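Long-range contact in glycine oxidase (Bacillus cereus ATCC 14579, PDB 7CYX), which probably oxidises glycine with molecular oxygen to glyoxylate, ammonium and hydrogen peroxide, using bound FAD, in the route to thiamine diphosphate: residues M318-A329 and S344-I352. Sequence-based numbering, arbitrary orientation.
Sequences MGEHEEIKGLYA and SGQYMADLI
I352 lays its CG1 over one face of the Y328 ring. I352 CG1 stands 3.8 Å from the centroid of the Y328 ring and 12° off the normal, a CH-pi contact close to the centre of the ring. L351 comes to the same ring at its edge, with CG 4.1 Å from Y328 CE2. L351 CG lies anti to the backbone N (chi1 172°), and from there L351 CD2 reaches the backbone of G319, 3.8 Å from G319 CA. One turn earlier, M348 and M318 cross at about a right angle. The M348 chain is bent at its last two torsions, and this brings M348 CE to 3.5 Å from M318 CB, while its SD rests near A329 O. M318 SD comes to 3.6 Å from S344 OG; that hydroxyl is hydrogen-bonded to L340 O and H333. No direct hydrogen bond joins the segments. A water bridges them instead, donating to M318 O (2.7 Å) and accepting from Y347 OH (3.0 Å). A349 and I352 also touch helix 14-25. The contact is the buried packing of helix 341-352 against strands 317-318 and 327-331, at the end of the mixed sheet where strand 317-318 is outermost, in a Rossmann-type FAD-binding domain.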
loop_
_atom_site.group_PDB
_atom_site.type_symbol
_atom_site.label_atom_id
_atom_site.label_comp_id
_atom_site.label_asym_id
_atom_site.label_seq_id
_atom_site.Cartn_x
_atom_site.Cartn_y
_atom_site.Cartn_z
ATOM N N MET A 318 19.500 -16.484 17.264
ATOM C CA MET A 318 18.115 -17.006 17.260
ATOM C C MET A 318 18.075 -18.192 18.217
ATOM O O MET A 318 18.504 -19.271 17.824
ATOM C CB MET A 318 17.746 -17.475 15.858
ATOM C CG MET A 318 18.144 -16.507 14.788
ATOM S SD MET A 318 16.884 -16.394 13.540
ATOM C CE MET A 318 17.588 -17.460 12.292
ATOM N N GLY A 319 17.562 -17.989 19.424
ATOM C CA GLY A 319 17.608 -19.064 20.400
ATOM C C GLY A 319 17.167 -18.698 21.802
ATOM O O GLY A 319 16.828 -17.558 22.110
ATOM N N GLU A 320 17.154 -19.744 22.640
ATOM C CA GLU A 320 16.764 -19.727 24.042
ATOM C C GLU A 320 18.035 -19.726 24.905
ATOM O O GLU A 320 19.015 -20.392 24.571
ATOM C CB GLU A 320 15.883 -20.947 24.316
ATOM C CG GLU A 320 15.447 -21.100 25.760
ATOM C CD GLU A 320 14.261 -22.027 25.992
ATOM O OE1 GLU A 320 13.859 -22.760 25.044
ATOM O OE2 GLU A 320 13.712 -21.981 27.115
ATOM N N HIS A 321 18.010 -18.946 25.991
ATOM C CA HIS A 321 19.069 -18.916 27.006
ATOM C C HIS A 321 19.092 -20.276 27.705
ATOM O O HIS A 321 18.031 -20.816 28.056
ATOM C CB HIS A 321 18.810 -17.769 27.994
ATOM C CG HIS A 321 19.973 -17.364 28.838
ATOM N ND1 HIS A 321 20.514 -18.187 29.799
ATOM C CD2 HIS A 321 20.655 -16.200 28.916
ATOM C CE1 HIS A 321 21.502 -17.564 30.409
ATOM N NE2 HIS A 321 21.606 -16.344 29.888
ATOM N N GLU A 322 20.296 -20.810 27.921
ATOM C CA GLU A 322 20.466 -22.197 28.374
ATOM C C GLU A 322 20.026 -22.348 29.842
ATOM O O GLU A 322 19.626 -23.421 30.260
ATOM C CB GLU A 322 21.915 -22.648 28.149
ATOM C CG GLU A 322 22.032 -24.120 27.779
ATOM C CD GLU A 322 21.449 -24.502 26.424
ATOM O OE1 GLU A 322 22.168 -24.361 25.413
ATOM O OE2 GLU A 322 20.272 -24.929 26.374
ATOM N N GLU A 323 20.093 -21.263 30.618
ATOM C CA GLU A 323 19.854 -21.305 32.058
ATOM C C GLU A 323 18.541 -20.581 32.373
ATOM O O GLU A 323 17.615 -21.201 32.880
ATOM C CB GLU A 323 21.057 -20.704 32.790
ATOM C CG GLU A 323 21.066 -20.923 34.296
ATOM C CD GLU A 323 22.276 -20.333 35.011
ATOM O OE1 GLU A 323 22.426 -20.585 36.231
ATOM O OE2 GLU A 323 23.068 -19.614 34.348
ATOM N N ILE A 324 18.472 -19.284 32.038
ATOM C CA ILE A 324 17.318 -18.425 32.338
ATOM C C ILE A 324 16.161 -18.836 31.427
ATOM O O ILE A 324 16.248 -18.697 30.208
ATOM C CB ILE A 324 17.659 -16.936 32.162
ATOM C CG1 ILE A 324 18.958 -16.564 32.885
ATOM C CG2 ILE A 324 16.474 -16.083 32.607
ATOM C CD1 ILE A 324 19.445 -15.154 32.638
ATOM N N LYS A 325 15.091 -19.357 32.033
ATOM C CA LYS A 325 14.019 -19.984 31.277
ATOM C C LYS A 325 13.075 -18.887 30.777
ATOM O O LYS A 325 12.725 -17.963 31.520
ATOM C CB LYS A 325 13.285 -21.034 32.117
ATOM C CG LYS A 325 12.157 -21.766 31.395
ATOM C CD LYS A 325 12.607 -22.629 30.221
ATOM C CE LYS A 325 11.457 -23.108 29.357
ATOM N NZ LYS A 325 10.895 -22.011 28.532
ATOM N N GLY A 326 12.721 -18.997 29.496
ATOM C CA GLY A 326 11.790 -18.101 28.836
ATOM C C GLY A 326 12.464 -16.888 28.211
ATOM O O GLY A 326 11.761 -15.986 27.741
ATOM N N LEU A 327 13.807 -16.850 28.210
ATOM C CA LEU A 327 14.543 -15.716 27.658
ATOM C C LEU A 327 15.086 -16.122 26.279
ATOM O O LEU A 327 15.894 -17.043 26.155
ATOM C CB LEU A 327 15.644 -15.330 28.652
ATOM C CG LEU A 327 16.254 -13.921 28.587
ATOM C CD1 LEU A 327 17.714 -13.990 28.179
ATOM C CD2 LEU A 327 15.489 -12.972 27.678
ATOM N N TYR A 328 14.588 -15.441 25.244
ATOM C CA TYR A 328 14.885 -15.755 23.879
ATOM C C TYR A 328 15.524 -14.523 23.231
ATOM O O TYR A 328 15.366 -13.413 23.729
ATOM C CB TYR A 328 13.616 -16.202 23.129
ATOM C CG TYR A 328 12.923 -17.419 23.691
ATOM C CD1 TYR A 328 12.026 -17.285 24.730
ATOM C CD2 TYR A 328 13.153 -18.694 23.196
ATOM C CE1 TYR A 328 11.395 -18.377 25.296
ATOM C CE2 TYR A 328 12.517 -19.803 23.736
ATOM C CZ TYR A 328 11.626 -19.641 24.787
ATOM O OH TYR A 328 10.947 -20.677 25.354
ATOM N N ALA A 329 16.164 -14.749 22.074
ATOM C CA ALA A 329 16.849 -13.731 21.283
ATOM C C ALA A 329 16.598 -14.005 19.803
ATOM O O ALA A 329 16.553 -15.168 19.406
ATOM C CB ALA A 329 18.336 -13.758 21.572
ATOM N N SER A 344 12.482 -16.867 10.399
ATOM C CA SER A 344 12.876 -16.501 11.769
ATOM C C SER A 344 11.683 -16.592 12.730
ATOM O O SER A 344 11.805 -17.088 13.856
ATOM C CB SER A 344 13.499 -15.123 11.812
ATOM O OG SER A 344 14.699 -15.099 11.055
ATOM N N GLY A 345 10.537 -16.066 12.292
ATOM C CA GLY A 345 9.326 -16.092 13.090
ATOM C C GLY A 345 8.825 -17.505 13.307
ATOM O O GLY A 345 8.462 -17.890 14.442
ATOM N N GLN A 346 8.789 -18.272 12.209
ATOM C CA GLN A 346 8.321 -19.637 12.230
ATOM C C GLN A 346 9.176 -20.410 13.238
ATOM O O GLN A 346 8.642 -21.052 14.153
ATOM C CB GLN A 346 8.382 -20.233 10.822
ATOM C CG GLN A 346 7.509 -21.464 10.634
ATOM C CD GLN A 346 7.358 -21.819 9.177
ATOM O OE1 GLN A 346 8.319 -22.204 8.517
ATOM N NE2 GLN A 346 6.144 -21.680 8.660
ATOM N N TYR A 347 10.500 -20.261 13.110
ATOM C CA TYR A 347 11.457 -21.003 13.920
ATOM C C TYR A 347 11.291 -20.656 15.396
ATOM O O TYR A 347 11.235 -21.548 16.251
ATOM C CB TYR A 347 12.906 -20.696 13.544
ATOM C CG TYR A 347 13.897 -21.261 14.529
ATOM C CD1 TYR A 347 14.239 -22.602 14.494
ATOM C CD2 TYR A 347 14.441 -20.483 15.540
ATOM C CE1 TYR A 347 15.130 -23.140 15.407
ATOM C CE2 TYR A 347 15.342 -21.003 16.458
ATOM C CZ TYR A 347 15.684 -22.344 16.391
ATOM O OH TYR A 347 16.569 -22.911 17.261
ATOM N N MET A 348 11.231 -19.351 15.677
ATOM C CA MET A 348 11.164 -18.887 17.034
ATOM C C MET A 348 9.885 -19.447 17.684
ATOM O O MET A 348 9.914 -19.933 18.797
ATOM C CB MET A 348 11.197 -17.352 17.083
ATOM C CG MET A 348 12.186 -16.764 18.086
ATOM S SD MET A 348 13.899 -17.395 18.083
ATOM C CE MET A 348 14.264 -17.311 16.336
ATOM N N ALA A 349 8.759 -19.417 16.967
ATOM C CA ALA A 349 7.513 -19.913 17.542
ATOM C C ALA A 349 7.584 -21.437 17.772
ATOM O O ALA A 349 7.147 -21.911 18.825
ATOM C CB ALA A 349 6.340 -19.528 16.679
ATOM N N ASP A 350 8.168 -22.179 16.819
ATOM C CA ASP A 350 8.409 -23.621 16.977
ATOM C C ASP A 350 9.223 -23.865 18.257
ATOM O O ASP A 350 8.844 -24.699 19.089
ATOM C CB ASP A 350 9.111 -24.218 15.754
ATOM C CG ASP A 350 8.215 -24.571 14.576
ATOM O OD1 ASP A 350 6.971 -24.389 14.679
ATOM O OD2 ASP A 350 8.772 -25.039 13.560
ATOM N N LEU A 351 10.306 -23.099 18.426
ATOM C CA LEU A 351 11.198 -23.229 19.563
ATOM C C LEU A 351 10.490 -22.855 20.872
ATOM O O LEU A 351 10.743 -23.442 21.930
ATOM C CB LEU A 351 12.408 -22.314 19.350
ATOM C CG LEU A 351 13.346 -22.190 20.547
ATOM C CD1 LEU A 351 13.918 -23.556 20.910
ATOM C CD2 LEU A 351 14.464 -21.196 20.248
ATOM N N ILE A 352 9.663 -21.817 20.828
ATOM C CA ILE A 352 8.954 -21.401 22.023
ATOM C C ILE A 352 7.953 -22.496 22.433
ATOM O O ILE A 352 7.712 -22.664 23.607
ATOM C CB ILE A 352 8.287 -20.027 21.804
ATOM C CG1 ILE A 352 9.350 -18.921 21.792
ATOM C CG2 ILE A 352 7.196 -19.775 22.840
ATOM C CD1 ILE A 352 8.868 -17.558 21.326
HETATM O O HOH W 1 18.709 -21.743 18.928
#